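Local coordinates for cell wall surface anchor family protein (Streptococcus agalactiae serogroup V, PDB 3TW0), which forms the adhesive tip pilin of Group B Streptococcus pili and probably binds host ligands through a metal-dependent von Willebrand factor A domain, at the magnesium ion site. Sequence-based numbering; all coordinates share one arbitrary frame.

The magnesium ion site. Residues 18, 20-23, 141-143, 173, 175, 330. With MG (magnesium ion), chain B; ACT (acetate ion), chain C.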
loop_
_atom_site.group_PDB
_atom_site.type_symbol
_atom_site.label_atom_id
_atom_site.label_comp_id
_atom_site.label_asym_id
_atom_site.label_seq_id
_atom_site.Cartn_x
_atom_site.Cartn_y
_atom_site.Cartn_z
ATOM N N ASP A 18 -4.261 2.670 -8.346
ATOM C CA ASP A 18 -3.699 1.429 -7.811
ATOM C C ASP A 18 -3.226 0.567 -9.010
ATOM O O ASP A 18 -4.014 0.219 -9.892
ATOM C CB ASP A 18 -4.826 0.750 -6.998
ATOM C CG ASP A 18 -4.419 -0.580 -6.340
ATOM O OD1 ASP A 18 -3.381 -1.184 -6.706
ATOM O OD2 ASP A 18 -5.186 -1.056 -5.467
ATOM N N SER A 20 -1.193 -2.169 -8.336
ATOM C CA SER A 20 -0.600 -3.323 -7.686
ATOM C C SER A 20 -0.840 -4.650 -8.472
ATOM O O SER A 20 -1.669 -4.708 -9.391
ATOM C CB SER A 20 -1.049 -3.419 -6.237
ATOM O OG SER A 20 -2.454 -3.562 -6.137
ATOM N N ASN A 21 -0.099 -5.693 -8.118
ATOM C CA ASN A 21 -0.244 -7.010 -8.768
ATOM C C ASN A 21 -1.654 -7.574 -8.702
ATOM O O ASN A 21 -2.112 -8.230 -9.657
ATOM C CB ASN A 21 0.732 -8.016 -8.174
ATOM C CG ASN A 21 2.163 -7.628 -8.410
ATOM O OD1 ASN A 21 2.471 -6.861 -9.337
ATOM N ND2 ASN A 21 3.057 -8.123 -7.557
ATOM N N SER A 22 -2.356 -7.299 -7.590
ATOM C CA SER A 22 -3.756 -7.747 -7.465
ATOM C C SER A 22 -4.630 -7.137 -8.571
ATOM O O SER A 22 -5.739 -7.633 -8.849
ATOM C CB SER A 22 -4.324 -7.425 -6.072
ATOM O OG SER A 22 -4.489 -6.015 -5.882
ATOM N N MET A 23 -4.136 -6.071 -9.222
ATOM C CA MET A 23 -4.927 -5.423 -10.262
ATOM C C MET A 23 -4.693 -6.064 -11.641
ATOM O O MET A 23 -5.379 -5.710 -12.594
ATOM C CB MET A 23 -4.646 -3.905 -10.331
ATOM C CG MET A 23 -4.949 -3.144 -9.046
ATOM S SD MET A 23 -6.708 -2.891 -8.741
ATOM C CE MET A 23 -7.120 -1.715 -9.999
ATOM N N GLY A 141 5.057 -4.737 -6.646
ATOM C CA GLY A 141 3.607 -4.797 -6.896
ATOM C C GLY A 141 2.721 -4.903 -5.661
ATOM O O GLY A 141 1.576 -5.282 -5.772
ATOM N N ALA A 142 3.234 -4.538 -4.496
ATOM C CA ALA A 142 2.380 -4.424 -3.273
ATOM C C ALA A 142 1.376 -3.248 -3.355
ATOM O O ALA A 142 1.407 -2.460 -4.275
ATOM C CB ALA A 142 3.268 -4.308 -2.025
ATOM N N THR A 143 0.468 -3.132 -2.385
ATOM C CA THR A 143 -0.537 -2.050 -2.414
ATOM C C THR A 143 -0.237 -1.065 -1.271
ATOM O O THR A 143 -0.787 -1.179 -0.182
ATOM C CB THR A 143 -1.953 -2.631 -2.357
ATOM O OG1 THR A 143 -2.047 -3.732 -3.275
ATOM C CG2 THR A 143 -3.029 -1.580 -2.733
ATOM N N ASP A 173 -8.709 -1.738 -5.937
ATOM C CA ASP A 173 -9.541 -2.867 -5.513
ATOM C C ASP A 173 -9.717 -2.910 -3.980
ATOM O O ASP A 173 -10.389 -3.790 -3.442
ATOM C CB ASP A 173 -9.017 -4.204 -6.087
ATOM C CG ASP A 173 -7.633 -4.563 -5.565
ATOM O OD1 ASP A 173 -7.251 -4.053 -4.497
ATOM O OD2 ASP A 173 -6.940 -5.371 -6.196
ATOM N N VAL A 175 -7.515 -3.186 -1.260
ATOM C CA VAL A 175 -6.807 -4.073 -0.316
ATOM C C VAL A 175 -5.359 -3.672 -0.120
ATOM O O VAL A 175 -4.476 -4.137 -0.869
ATOM C CB VAL A 175 -6.898 -5.576 -0.716
ATOM C CG1 VAL A 175 -6.272 -6.467 0.366
ATOM C CG2 VAL A 175 -8.364 -5.995 -0.999
ATOM N N ASP A 330 -8.636 -9.734 -2.278
ATOM C CA ASP A 330 -7.332 -10.352 -2.591
ATOM C C ASP A 330 -6.157 -9.367 -2.373
ATOM O O ASP A 330 -6.198 -8.252 -2.889
ATOM C CB ASP A 330 -7.337 -10.920 -4.023
ATOM C CG ASP A 330 -6.051 -11.717 -4.390
ATOM O OD1 ASP A 330 -5.467 -12.437 -3.539
ATOM O OD2 ASP A 330 -5.630 -11.648 -5.573
HETATM MG MG MG B . -3.187 -4.749 -4.724
HETATM C C ACT C . -0.799 -6.617 -4.041
HETATM O O ACT C . -1.674 -6.199 -4.819
HETATM O OXT ACT C . -0.725 -5.989 -2.962
HETATM C CH3 ACT C . 0.119 -7.785 -4.376
HETATM O O HOH W 1 -4.705 -3.564 -4.718
HETATM O O HOH W 2 -4.092 -5.836 -3.022
#
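This is the MIDAS (metal ion-dependent adhesion site) of the von Willebrand factor A domain. The magnesium ion has a near octahedral shell of hydroxyls, waters and acetate. Three hydroxyls bind it: Ser20 OG at 2.0 Å from MG, Ser22 OG at 2.2 Å and Thr143 OG1 at 2.1 Å. Ser20 and Ser22 belong to the DXSXS motif that starts at Asp18, at the end of strand 11-18. Both serines hold OG between the backbone N and the carbonyl carbon (chi1 61° and 69°), which turns the hydroxyls to the metal. Acetate binds the metal through its carboxylate O. That atom also accepts a hydrogen bond from the backbone N of Ser22. The second oxygen, OXT, accepts from Thr143 OG1 at 2.6 Å, so both acetate oxygens are held.

Asp18 and Asp173 stand in the second shell. Asp18 OD1 takes the Ser20 hydroxyl on its syn lone pair and the Ser20 N-H nearly along its C-O axis. Asp173 OD2 likewise uses its syn lone pair for Ser22 OG, 2.6 Å away. Their other oxygens, Asp18 OD2 and Asp173 OD1, share water 1, a metal ligand. Water 2 links the metal to the carbonyl O of Val175. With no protein carboxylate bound directly, the ion probably stays strongly electrophilic. Acetate, likely from crystallisation, may mimic an acidic ligand side chain; the site probably serves host adhesion at the pilus tip.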